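Local coordinates for protein acidocalcisomal pyrophosphatase (Trypanosoma cruzi, PDB 5CUV) that binds magnesium and probably catalyses the hydrolysis of inorganic pyrophosphate to two phosphates, at residues A[104-110]-A[138-144]; A[281-285]-A[397-401]; A[49-53]-A[75-79]; A[93-97]-A[125-131]. All blocks are in the same frame, centred on the assembly; numbering follows the deposited sequence.

Contact 1 of 4, residues A[104-110]-A[138-144]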
loop_
_atom_site.group_PDB
_atom_site.type_symbol
_atom_site.label_atom_id
_atom_site.label_comp_id
_atom_site.label_asym_id
_atom_site.label_seq_id
_atom_site.Cartn_x
_atom_site.Cartn_y
_atom_site.Cartn_z
ATOM N N CYS A 104 17.996 43.352 -21.632
ATOM C CA CYS A 104 16.994 43.671 -20.631
ATOM C C CYS A 104 15.832 42.706 -20.607
ATOM O O CYS A 104 15.359 42.325 -19.532
ATOM C CB CYS A 104 16.451 45.071 -20.854
ATOM S SG CYS A 104 17.460 46.363 -20.139
ATOM N N LYS A 105 15.369 42.312 -21.797
ATOM C CA LYS A 105 14.250 41.400 -21.904
ATOM C C LYS A 105 14.742 40.047 -21.482
ATOM O O LYS A 105 13.979 39.165 -21.075
ATOM C CB LYS A 105 13.684 41.383 -23.329
ATOM C CG LYS A 105 12.861 42.666 -23.651
ATOM C CD LYS A 105 12.097 42.607 -24.996
ATOM C CE LYS A 105 11.661 44.028 -25.484
ATOM N NZ LYS A 105 11.023 44.051 -26.854
ATOM N N TYR A 106 16.040 39.866 -21.537
ATOM C CA TYR A 106 16.535 38.591 -21.124
ATOM C C TYR A 106 16.550 38.553 -19.606
ATOM O O TYR A 106 16.284 37.516 -19.043
ATOM C CB TYR A 106 17.922 38.388 -21.675
ATOM C CG TYR A 106 18.567 37.085 -21.323
ATOM C CD1 TYR A 106 18.018 35.863 -21.735
ATOM C CD2 TYR A 106 19.800 37.077 -20.679
ATOM C CE1 TYR A 106 18.712 34.658 -21.523
ATOM C CE2 TYR A 106 20.499 35.901 -20.449
ATOM C CZ TYR A 106 19.960 34.693 -20.873
ATOM O OH TYR A 106 20.699 33.567 -20.642
ATOM N N LEU A 107 16.836 39.678 -18.946
ATOM C CA LEU A 107 16.909 39.711 -17.493
ATOM C C LEU A 107 15.578 39.757 -16.820
ATOM O O LEU A 107 15.504 39.837 -15.584
ATOM C CB LEU A 107 17.721 40.880 -17.016
ATOM C CG LEU A 107 19.172 40.650 -17.387
ATOM C CD1 LEU A 107 19.950 41.927 -17.124
ATOM C CD2 LEU A 107 19.731 39.450 -16.641
ATOM N N GLY A 108 14.528 39.711 -17.635
ATOM C CA GLY A 108 13.179 39.724 -17.116
ATOM C C GLY A 108 12.409 41.028 -17.158
ATOM O O GLY A 108 11.236 41.044 -16.751
ATOM N N ARG A 109 13.008 42.115 -17.647
ATOM C CA ARG A 109 12.282 43.390 -17.669
ATOM C C ARG A 109 11.290 43.598 -18.837
ATOM O O ARG A 109 11.527 43.210 -19.981
ATOM C CB ARG A 109 13.285 44.536 -17.591
ATOM C CG ARG A 109 12.652 45.884 -17.372
ATOM C CD ARG A 109 13.698 46.943 -17.105
ATOM N NE ARG A 109 14.515 46.616 -15.950
ATOM C CZ ARG A 109 15.165 47.532 -15.254
ATOM N NH1 ARG A 109 15.061 48.794 -15.629
ATOM N NH2 ARG A 109 15.897 47.197 -14.194
ATOM N N VAL A 110 10.163 44.224 -18.533
ATOM C CA VAL A 110 9.142 44.454 -19.549
ATOM C C VAL A 110 9.400 45.759 -20.288
ATOM O O VAL A 110 8.901 46.822 -19.904
ATOM C CB VAL A 110 7.711 44.404 -18.917
ATOM C CG1 VAL A 110 7.512 43.051 -18.187
ATOM C CG2 VAL A 110 7.498 45.597 -17.946
ATOM N N TRP A 138 22.021 53.141 -15.055
ATOM C CA TRP A 138 20.630 53.302 -15.464
ATOM C C TRP A 138 19.711 52.258 -14.802
ATOM O O TRP A 138 18.613 52.599 -14.366
ATOM C CB TRP A 138 20.503 53.202 -17.006
ATOM C CG TRP A 138 19.059 53.182 -17.458
ATOM C CD1 TRP A 138 18.190 54.244 -17.500
ATOM C CD2 TRP A 138 18.305 52.037 -17.830
ATOM N NE1 TRP A 138 16.935 53.826 -17.875
ATOM C CE2 TRP A 138 16.977 52.472 -18.085
ATOM C CE3 TRP A 138 18.610 50.681 -17.966
ATOM C CZ2 TRP A 138 15.958 51.588 -18.471
ATOM C CZ3 TRP A 138 17.588 49.794 -18.348
ATOM C CH2 TRP A 138 16.282 50.254 -18.595
ATOM N N TRP A 139 20.171 50.997 -14.776
ATOM C CA TRP A 139 19.446 49.846 -14.199
ATOM C C TRP A 139 19.072 50.081 -12.730
ATOM O O TRP A 139 17.925 49.910 -12.315
ATOM C CB TRP A 139 20.335 48.600 -14.290
ATOM C CG TRP A 139 19.679 47.308 -13.843
ATOM C CD1 TRP A 139 19.748 46.728 -12.603
ATOM C CD2 TRP A 139 18.959 46.394 -14.667
ATOM N NE1 TRP A 139 19.127 45.507 -12.610
ATOM C CE2 TRP A 139 18.635 45.276 -13.870
ATOM C CE3 TRP A 139 18.567 46.402 -16.010
ATOM C CZ2 TRP A 139 17.932 44.165 -14.386
ATOM C CZ3 TRP A 139 17.879 45.310 -16.512
ATOM C CH2 TRP A 139 17.571 44.205 -15.702
ATOM N N CYS A 140 20.083 50.459 -11.962
ATOM C CA CYS A 140 19.936 50.738 -10.568
ATOM C C CYS A 140 19.032 51.898 -10.336
ATOM O O CYS A 140 18.469 52.001 -9.271
ATOM C CB CYS A 140 21.271 51.035 -9.946
ATOM S SG CYS A 140 22.312 49.600 -9.929
ATOM N N SER A 141 18.858 52.775 -11.306
ATOM C CA SER A 141 17.994 53.923 -11.068
ATOM C C SER A 141 16.576 53.726 -11.534
ATOM O O SER A 141 15.716 54.547 -11.272
ATOM C CB SER A 141 18.590 55.168 -11.718
ATOM O OG SER A 141 19.915 55.362 -11.239
ATOM N N HIS A 142 16.309 52.629 -12.215
ATOM C CA HIS A 142 14.969 52.395 -12.718
ATOM C C HIS A 142 14.546 50.967 -12.560
ATOM O O HIS A 142 14.678 50.175 -13.491
ATOM C CB HIS A 142 14.900 52.775 -14.183
ATOM C CG HIS A 142 15.252 54.199 -14.425
ATOM N ND1 HIS A 142 16.442 54.740 -13.996
ATOM C CD2 HIS A 142 14.534 55.221 -14.944
ATOM C CE1 HIS A 142 16.440 56.039 -14.231
ATOM N NE2 HIS A 142 15.293 56.356 -14.805
ATOM N N PRO A 143 14.057 50.609 -11.366
ATOM C CA PRO A 143 13.599 49.253 -11.073
ATOM C C PRO A 143 12.228 49.035 -11.725
ATOM O O PRO A 143 11.365 48.328 -11.191
ATOM C CB PRO A 143 13.542 49.246 -9.557
ATOM C CG PRO A 143 14.606 50.267 -9.176
ATOM C CD PRO A 143 14.294 51.360 -10.123
ATOM N N GLU A 144 12.059 49.677 -12.879
ATOM C CA GLU A 144 10.860 49.638 -13.722
ATOM C C GLU A 144 9.491 49.438 -13.073
ATOM O O GLU A 144 9.333 48.706 -12.091
ATOM C CB GLU A 144 11.011 48.569 -14.798
ATOM C CG GLU A 144 10.933 47.164 -14.243
ATOM C CD GLU A 144 10.353 46.179 -15.234
ATOM O OE1 GLU A 144 10.457 44.957 -14.969
ATOM O OE2 GLU A 144 9.794 46.620 -16.270
#
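The guanidinium of Arg109 lies flat on the indole of Trp139, a cation-pi stack in which Arg109 CZ stands 3.8 Å from the centroid of the six-membered ring and 18° off its normal. Arginine suits this place because its flat cation can cover the ring while its N-H groups stay available in their own plane. Arg109 NH1 makes a short but poorly angled, weak hydrogen bond to His142 O (2.6 Å), the carbonyl just beyond helix 132-141. The other face of the guanidinium is covered by Glu144 CG; the Glu144 carboxylate lies well out of its plane, so the two charges attract without a salt bridge. That carboxylate turns instead to the backbone, where Val110 N donates weakly to Glu144 OE2 (3.3 Å). The rest of the contact is apolar: Cys104 SG meets the edges of both indoles, 3.9 Å from Trp138 CZ3 and 3.8 Å from Trp139 CZ3, and Leu107 CB reaches Trp139 CH2 at 3.6 Å. Gly108 ends helix 97-106 in a Schellman motif, its positive phi favouring glycine, and the chain continues into Arg109, whose CA-CB bond points toward the other segment. Trp139 NE1 is hydrogen-bonded to Asn255 of the second subunit. The C-terminal ends of two helices, in a region consistent with an EF-hand-like domain, are joined by a charge sandwiched between an aromatic face and an aliphatic chain, weak hydrogen bonds adding direction.

Contact 2 of 4, residues A[281-285]-A[397-401]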
loop_
_atom_site.group_PDB
_atom_site.type_symbol
_atom_site.label_atom_id
_atom_site.label_comp_id
_atom_site.label_asym_id
_atom_site.label_seq_id
_atom_site.Cartn_x
_atom_site.Cartn_y
_atom_site.Cartn_z
ATOM N N ASP A 281 -18.319 -15.249 -36.823
ATOM C CA ASP A 281 -17.967 -15.132 -38.244
ATOM C C ASP A 281 -16.531 -14.665 -38.213
ATOM O O ASP A 281 -16.202 -13.723 -37.490
ATOM C CB ASP A 281 -18.755 -14.032 -38.988
ATOM C CG ASP A 281 -20.232 -14.339 -39.104
ATOM O OD1 ASP A 281 -20.556 -15.384 -39.722
ATOM O OD2 ASP A 281 -21.064 -13.538 -38.580
ATOM N N VAL A 282 -15.646 -15.309 -38.940
ATOM C CA VAL A 282 -14.317 -14.749 -38.947
ATOM C C VAL A 282 -14.636 -13.407 -39.671
ATOM O O VAL A 282 -15.500 -13.401 -40.555
ATOM C CB VAL A 282 -13.368 -15.640 -39.765
ATOM C CG1 VAL A 282 -12.179 -14.832 -40.235
ATOM C CG2 VAL A 282 -12.907 -16.813 -38.905
ATOM N N VAL A 283 -14.017 -12.277 -39.286
ATOM C CA VAL A 283 -14.307 -10.992 -39.972
ATOM C C VAL A 283 -13.078 -10.352 -40.690
ATOM O O VAL A 283 -13.242 -9.499 -41.563
ATOM C CB VAL A 283 -15.059 -9.922 -39.000
ATOM C CG1 VAL A 283 -15.841 -10.648 -37.892
ATOM C CG2 VAL A 283 -14.085 -8.920 -38.395
ATOM N N PHE A 284 -11.857 -10.753 -40.316
ATOM C CA PHE A 284 -10.632 -10.277 -40.992
ATOM C C PHE A 284 -9.698 -11.469 -41.185
ATOM O O PHE A 284 -9.865 -12.501 -40.517
ATOM C CB PHE A 284 -9.923 -9.113 -40.260
ATOM C CG PHE A 284 -9.834 -9.273 -38.775
ATOM C CD1 PHE A 284 -10.987 -9.406 -38.000
ATOM C CD2 PHE A 284 -8.597 -9.259 -38.142
ATOM C CE1 PHE A 284 -10.917 -9.523 -36.623
ATOM C CE2 PHE A 284 -8.508 -9.376 -36.747
ATOM C CZ PHE A 284 -9.672 -9.508 -35.988
ATOM N N GLU A 285 -8.746 -11.307 -42.115
ATOM C CA GLU A 285 -7.774 -12.340 -42.557
ATOM C C GLU A 285 -6.994 -13.257 -41.573
ATOM O O GLU A 285 -6.448 -14.289 -41.972
ATOM C CB GLU A 285 -6.815 -11.704 -43.586
ATOM C CG GLU A 285 -7.580 -11.168 -44.823
ATOM C CD GLU A 285 -6.682 -10.649 -45.955
ATOM O OE1 GLU A 285 -5.540 -10.213 -45.664
ATOM O OE2 GLU A 285 -7.129 -10.664 -47.130
ATOM N N GLU A 397 -8.752 -5.931 -31.864
ATOM C CA GLU A 397 -9.388 -6.644 -32.938
ATOM C C GLU A 397 -10.833 -6.856 -32.520
ATOM O O GLU A 397 -11.767 -6.759 -33.320
ATOM C CB GLU A 397 -8.620 -7.950 -33.218
ATOM C CG GLU A 397 -7.267 -7.595 -33.820
ATOM C CD GLU A 397 -6.296 -8.768 -34.107
ATOM O OE1 GLU A 397 -6.042 -9.610 -33.197
ATOM O OE2 GLU A 397 -5.742 -8.813 -35.252
ATOM N N SER A 398 -11.016 -7.059 -31.232
ATOM C CA SER A 398 -12.328 -7.295 -30.714
ATOM C C SER A 398 -13.110 -6.008 -30.727
ATOM O O SER A 398 -14.342 -5.988 -30.827
ATOM C CB SER A 398 -12.223 -7.828 -29.298
ATOM O OG SER A 398 -13.497 -8.229 -28.855
ATOM N N HIS A 399 -12.397 -4.909 -30.586
ATOM C CA HIS A 399 -13.110 -3.661 -30.589
ATOM C C HIS A 399 -13.491 -3.391 -32.058
ATOM O O HIS A 399 -14.633 -2.994 -32.388
ATOM C CB HIS A 399 -12.238 -2.571 -29.992
ATOM C CG HIS A 399 -12.940 -1.271 -29.849
ATOM N ND1 HIS A 399 -14.239 -1.175 -29.400
ATOM C CD2 HIS A 399 -12.521 -0.007 -30.058
ATOM C CE1 HIS A 399 -14.591 0.097 -29.340
ATOM N NE2 HIS A 399 -13.563 0.826 -29.734
ATOM N N TYR A 400 -12.534 -3.637 -32.940
ATOM C CA TYR A 400 -12.770 -3.456 -34.344
ATOM C C TYR A 400 -14.040 -4.235 -34.795
ATOM O O TYR A 400 -14.952 -3.624 -35.375
ATOM C CB TYR A 400 -11.507 -3.863 -35.157
ATOM C CG TYR A 400 -11.787 -3.850 -36.655
ATOM C CD1 TYR A 400 -11.583 -2.688 -37.410
ATOM C CD2 TYR A 400 -12.385 -4.972 -37.290
ATOM C CE1 TYR A 400 -11.967 -2.627 -38.744
ATOM C CE2 TYR A 400 -12.776 -4.925 -38.602
ATOM C CZ TYR A 400 -12.571 -3.745 -39.340
ATOM O OH TYR A 400 -13.009 -3.658 -40.674
HETATM N N MSE A 401 -14.104 -5.558 -34.518
HETATM C CA MSE A 401 -15.268 -6.349 -34.882
HETATM C C MSE A 401 -16.525 -5.853 -34.212
HETATM O O MSE A 401 -17.607 -5.919 -34.761
HETATM C CB MSE A 401 -15.054 -7.801 -34.455
HETATM C CG MSE A 401 -13.956 -8.510 -35.230
HETATM SE SE MSE A 401 -13.729 -10.359 -34.776
HETATM C CE MSE A 401 -12.803 -10.117 -33.077
#
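An irregular, largely extended piece, 281-285, passes beside one turn of helix 388-412, coming nearest where the CA atoms of Val283 and Met401 are 7.0 Å apart. Within the turn Met401 N bonds to Glu397 O (2.9 Å), and this helical spacing puts Glu397, Tyr400 and Met401 on the side that meets the loop. On the loop, psi drops to -19° at Val283 between extended values at its neighbours, which lets the consecutive side chains of Val283 and Phe284 both point toward the helix. Phe284 buries the most surface. Its rim receives the selenium of Met401, a selenomethionine in this crystal: Met401 SE is 4.8 Å from the Phe284 ring centroid, 84° off the normal, and 3.5 Å from Phe284 CE1, a Met-aromatic contact at the edge. Glu397 OE2 approaches another part of that edge, 3.2 Å from Phe284 CE2, where the ring hydrogens carry partial positive charge. Val283 CG2 lies 4.2 Å from Tyr400 CE2, an apolar residue suiting that ring edge. Ser398 and His399, on another side of the turn, are hydrogen-bonded to Trp277 and Gln275. The contact is near the metal site but not part of it; the Met401 side chain is about 9 Å from that of the magnesium ligand Asp291. Dispersion and edge electrostatics hold the loop here, and a flexible, polarisable selenoether (a thioether in native methionine) can adapt to an aromatic rim without strict directionality.

Contact 3 of 4, residues A[49-53]-A[75-79]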
loop_
_atom_site.group_PDB
_atom_site.type_symbol
_atom_site.label_atom_id
_atom_site.label_comp_id
_atom_site.label_asym_id
_atom_site.label_seq_id
_atom_site.Cartn_x
_atom_site.Cartn_y
_atom_site.Cartn_z
ATOM N N PRO A 49 35.845 34.455 -9.837
ATOM C CA PRO A 49 34.731 34.292 -8.911
ATOM C C PRO A 49 34.649 35.433 -7.897
ATOM O O PRO A 49 35.656 35.899 -7.380
ATOM C CB PRO A 49 35.008 32.917 -8.277
ATOM C CG PRO A 49 36.472 32.838 -8.301
ATOM C CD PRO A 49 36.823 33.371 -9.669
ATOM N N LEU A 50 33.435 35.885 -7.633
ATOM C CA LEU A 50 33.215 36.942 -6.681
ATOM C C LEU A 50 34.195 36.767 -5.511
ATOM O O LEU A 50 34.455 35.652 -5.069
ATOM C CB LEU A 50 31.773 36.896 -6.167
ATOM C CG LEU A 50 30.621 36.922 -7.158
ATOM C CD1 LEU A 50 29.323 37.135 -6.412
ATOM C CD2 LEU A 50 30.797 38.037 -8.119
ATOM N N PRO A 51 34.774 37.872 -5.013
ATOM C CA PRO A 51 35.705 37.738 -3.897
ATOM C C PRO A 51 35.084 37.086 -2.658
ATOM O O PRO A 51 35.691 36.197 -2.078
ATOM C CB PRO A 51 36.153 39.182 -3.643
ATOM C CG PRO A 51 34.981 40.002 -4.094
ATOM C CD PRO A 51 34.594 39.290 -5.380
ATOM N N GLU A 52 33.887 37.500 -2.243
ATOM C CA GLU A 52 33.289 36.896 -1.053
ATOM C C GLU A 52 33.248 35.358 -1.103
ATOM O O GLU A 52 33.322 34.700 -0.066
ATOM C CB GLU A 52 31.892 37.491 -0.757
ATOM C CG GLU A 52 31.065 37.942 -1.954
ATOM C CD GLU A 52 31.598 39.215 -2.691
ATOM O OE1 GLU A 52 31.672 40.328 -2.082
ATOM O OE2 GLU A 52 31.925 39.083 -3.903
ATOM N N ALA A 53 33.160 34.788 -2.304
ATOM C CA ALA A 53 33.152 33.345 -2.464
ATOM C C ALA A 53 34.566 32.811 -2.205
ATOM O O ALA A 53 34.766 32.050 -1.265
ATOM C CB ALA A 53 32.682 32.983 -3.850
HETATM N N MSE A 75 27.868 42.976 -5.103
HETATM C CA MSE A 75 27.906 41.632 -5.662
HETATM C C MSE A 75 27.010 41.481 -6.934
HETATM O O MSE A 75 27.394 40.814 -7.915
HETATM C CB MSE A 75 27.474 40.631 -4.591
HETATM C CG MSE A 75 28.456 40.510 -3.437
HETATM SE SE MSE A 75 27.894 39.327 -2.037
HETATM C CE MSE A 75 28.136 37.640 -2.984
ATOM N N GLU A 76 25.831 42.099 -6.948
ATOM C CA GLU A 76 25.013 41.996 -8.151
ATOM C C GLU A 76 25.730 42.655 -9.358
ATOM O O GLU A 76 25.710 42.124 -10.464
ATOM C CB GLU A 76 23.656 42.626 -7.866
ATOM C CG GLU A 76 22.850 41.818 -6.839
ATOM C CD GLU A 76 21.485 42.444 -6.513
ATOM O OE1 GLU A 76 21.479 43.570 -5.953
ATOM O OE2 GLU A 76 20.424 41.814 -6.820
ATOM N N LYS A 77 26.405 43.777 -9.116
ATOM C CA LYS A 77 27.156 44.484 -10.140
ATOM C C LYS A 77 28.140 43.570 -10.822
ATOM O O LYS A 77 28.178 43.472 -12.055
ATOM C CB LYS A 77 27.947 45.617 -9.516
ATOM C CG LYS A 77 28.773 46.471 -10.461
ATOM C CD LYS A 77 28.571 47.933 -10.061
ATOM C CE LYS A 77 29.436 48.930 -10.829
ATOM N NZ LYS A 77 30.879 48.826 -10.485
ATOM N N ARG A 78 28.953 42.897 -10.028
ATOM C CA ARG A 78 29.959 42.053 -10.622
ATOM C C ARG A 78 29.321 40.920 -11.427
ATOM O O ARG A 78 29.930 40.367 -12.351
ATOM C CB ARG A 78 30.920 41.534 -9.549
ATOM C CG ARG A 78 32.202 40.980 -10.160
ATOM C CD ARG A 78 33.178 40.375 -9.129
ATOM N NE ARG A 78 34.122 41.319 -8.499
ATOM C CZ ARG A 78 33.802 42.246 -7.591
ATOM N NH1 ARG A 78 32.534 42.403 -7.172
ATOM N NH2 ARG A 78 34.770 43.000 -7.071
ATOM N N VAL A 79 28.079 40.587 -11.098
ATOM C CA VAL A 79 27.390 39.533 -11.832
ATOM C C VAL A 79 26.812 40.052 -13.138
ATOM O O VAL A 79 26.975 39.439 -14.183
ATOM C CB VAL A 79 26.262 38.947 -11.016
ATOM C CG1 VAL A 79 25.474 37.964 -11.867
ATOM C CG2 VAL A 79 26.841 38.280 -9.780
#
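The N-terminus of helix 51-56, with Leu50 at the N-cap position, packs here on helix 73-87, the entering helix of the first EF-hand-like unit. Leu50 supplies the apolar centre: its methyls reach Met75, Arg78 and Val79 of helix 73-87, Leu50 CD1 lying 3.7 Å from Met75 CE and Leu50 CD2 lying 3.5 Å from Arg78 CD and 4.3 Å from Val79 CG2. Leucine cannot cap through its side chain, but its N bonds to Glu60. Pro51 follows at the first helical position, where a missing N-H costs no bond, and its CD sits over one face of the Arg78 guanidinium, 3.8 Å from Arg78 NE. Glu52 and Met75, a selenomethionine here, both touch Leu63 of helix 60-66. Val79 also packs on Gly256 of the second subunit. With the aliphatic part of Arg78 serving as a wall, the contact is essentially hydrophobic, and its fit depends on shape rather than on paired charges.

Contact 4 of 4, residues A[93-97]-A[125-131]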
loop_
_atom_site.group_PDB
_atom_site.type_symbol
_atom_site.label_atom_id
_atom_site.label_comp_id
_atom_site.label_asym_id
_atom_site.label_seq_id
_atom_site.Cartn_x
_atom_site.Cartn_y
_atom_site.Cartn_z
ATOM N N GLY A 93 33.767 46.433 -25.558
ATOM C CA GLY A 93 33.705 47.357 -24.419
ATOM C C GLY A 93 32.408 48.133 -24.189
ATOM O O GLY A 93 32.318 48.949 -23.262
ATOM N N TYR A 94 31.399 47.888 -25.010
ATOM C CA TYR A 94 30.143 48.606 -24.875
ATOM C C TYR A 94 29.212 47.826 -25.766
ATOM O O TYR A 94 29.671 46.917 -26.451
ATOM C CB TYR A 94 30.303 50.045 -25.400
ATOM C CG TYR A 94 30.547 50.123 -26.915
ATOM C CD1 TYR A 94 29.504 49.899 -27.816
ATOM C CD2 TYR A 94 31.838 50.249 -27.434
ATOM C CE1 TYR A 94 29.732 49.775 -29.165
ATOM C CE2 TYR A 94 32.073 50.125 -28.793
ATOM C CZ TYR A 94 31.013 49.879 -29.655
ATOM O OH TYR A 94 31.224 49.682 -31.011
ATOM N N LEU A 95 27.925 48.181 -25.760
ATOM C CA LEU A 95 26.918 47.521 -26.606
ATOM C C LEU A 95 25.953 48.479 -27.322
ATOM O O LEU A 95 25.645 49.559 -26.809
ATOM C CB LEU A 95 26.065 46.570 -25.773
ATOM C CG LEU A 95 26.633 45.236 -25.351
ATOM C CD1 LEU A 95 25.680 44.642 -24.364
ATOM C CD2 LEU A 95 26.842 44.352 -26.557
ATOM N N GLU A 96 25.460 48.072 -28.490
ATOM C CA GLU A 96 24.496 48.894 -29.204
ATOM C C GLU A 96 23.176 48.811 -28.433
ATOM O O GLU A 96 22.865 47.796 -27.838
ATOM C CB GLU A 96 24.316 48.407 -30.651
ATOM C CG GLU A 96 25.670 48.274 -31.424
ATOM C CD GLU A 96 25.537 47.916 -32.929
ATOM O OE1 GLU A 96 24.412 47.559 -33.405
ATOM O OE2 GLU A 96 26.590 47.989 -33.629
ATOM N N GLU A 97 22.408 49.893 -28.445
ATOM C CA GLU A 97 21.153 49.953 -27.733
ATOM C C GLU A 97 20.137 48.884 -28.103
ATOM O O GLU A 97 19.109 48.758 -27.446
ATOM C CB GLU A 97 20.526 51.330 -27.932
ATOM C CG GLU A 97 21.399 52.508 -27.454
ATOM C CD GLU A 97 20.806 53.880 -27.842
ATOM O OE1 GLU A 97 21.112 54.901 -27.157
ATOM O OE2 GLU A 97 20.042 53.922 -28.844
ATOM N N ALA A 125 23.065 58.490 -25.232
ATOM C CA ALA A 125 24.280 58.052 -25.923
ATOM C C ALA A 125 24.142 58.324 -27.446
ATOM O O ALA A 125 23.820 57.430 -28.244
ATOM C CB ALA A 125 24.492 56.581 -25.666
ATOM N N ILE A 126 24.393 59.570 -27.829
ATOM C CA ILE A 126 24.264 60.017 -29.202
ATOM C C ILE A 126 24.711 59.008 -30.272
ATOM O O ILE A 126 24.074 58.900 -31.321
ATOM C CB ILE A 126 25.013 61.314 -29.373
ATOM C CG1 ILE A 126 24.250 62.261 -30.282
ATOM C CG2 ILE A 126 26.410 61.023 -29.897
ATOM C CD1 ILE A 126 25.116 63.441 -30.748
ATOM N N ASP A 127 25.777 58.255 -30.015
ATOM C CA ASP A 127 26.242 57.268 -30.993
ATOM C C ASP A 127 25.603 55.866 -30.780
ATOM O O ASP A 127 25.784 54.940 -31.591
ATOM C CB ASP A 127 27.780 57.192 -30.965
ATOM C CG ASP A 127 28.318 56.482 -29.738
ATOM O OD1 ASP A 127 27.795 56.761 -28.636
ATOM O OD2 ASP A 127 29.263 55.670 -29.875
ATOM N N GLY A 128 24.840 55.732 -29.684
ATOM C CA GLY A 128 24.134 54.487 -29.376
ATOM C C GLY A 128 25.012 53.401 -28.782
ATOM O O GLY A 128 24.635 52.233 -28.703
ATOM N N HIS A 129 26.193 53.818 -28.370
ATOM C CA HIS A 129 27.150 52.926 -27.791
ATOM C C HIS A 129 26.973 53.032 -26.280
ATOM O O HIS A 129 27.217 54.085 -25.679
ATOM C CB HIS A 129 28.565 53.348 -28.247
ATOM C CG HIS A 129 28.892 52.961 -29.664
ATOM N ND1 HIS A 129 30.191 52.876 -30.132
ATOM C CD2 HIS A 129 28.099 52.557 -30.686
ATOM C CE1 HIS A 129 30.182 52.427 -31.375
ATOM N NE2 HIS A 129 28.925 52.224 -31.734
ATOM N N ILE A 130 26.541 51.942 -25.651
ATOM C CA ILE A 130 26.312 51.978 -24.208
ATOM C C ILE A 130 27.292 51.187 -23.371
ATOM O O ILE A 130 27.442 49.977 -23.519
ATOM C CB ILE A 130 24.915 51.530 -23.894
ATOM C CG1 ILE A 130 23.934 52.268 -24.800
ATOM C CG2 ILE A 130 24.601 51.835 -22.463
ATOM C CD1 ILE A 130 22.493 52.028 -24.440
ATOM N N THR A 131 27.977 51.900 -22.493
ATOM C CA THR A 131 28.963 51.286 -21.631
ATOM C C THR A 131 28.260 50.566 -20.477
ATOM O O THR A 131 27.096 50.845 -20.164
ATOM C CB THR A 131 29.915 52.351 -21.052
ATOM O OG1 THR A 131 31.037 51.706 -20.458
ATOM C CG2 THR A 131 29.233 53.145 -19.974
#
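Tyr94 and Glu97 bury the most surface on their segment, and each works with a residue of the opposite strand. The Tyr94 ring stacks offset on the His129 ring, centroids 3.9 Å apart and planes at 14°, while His129 CB adds a CH-pi contact over the same phenol ring. Flat aromatic rings can stack closely at this partly exposed place. The Glu97 chain touches Ile130 CD1 through CG, and Glu97 N donates a weak hydrogen bond to Gly128 O (3.2 Å). Between these pairs runs the backbone link: Leu95 N bonds to Ile130 O (2.9 Å) and Ile130 N to Leu95 O (2.8 Å), an antiparallel hydrogen-bonded pair. Glu96 and His129 form the adjoining non-hydrogen-bonded pair, their side chains on one face; those of Leu95 and Ile130 share the face turned to Ile100 of helix 97-106, where branched apolar residues fill the core. Gly128 ends the type I turn from Ala125, its positive phi favouring glycine, and leads into strand 129-130. Two very short strands, each leading from a loop into a helix, form a short antiparallel bridge consistent with the one that joins the two loops of paired EF-hands.

Overall arrangement
From the N terminus, contact 3 comes first, closing a loop through helix 60-66 and fixing helix 51-56 to helix 73-87. Contacts 4 and 1 then cross: 93-97 and 104-110 meet 125-131 and 138-144 in that order, so the loops of the EF-hand-like pair are joined at contact 4 and the far ends of helices 97-106 and 132-141 at contact 1. The centres of contact 1 and contact 4 are about 17 Å apart. Contacts 1 and 3 also border the second subunit. Contact 2 follows in series and lies about 66 Å from contact 1, centre to centre; in the pyrophosphatase domain it closes a long loop, bringing the segment before strand 296-299 to helix 388-412.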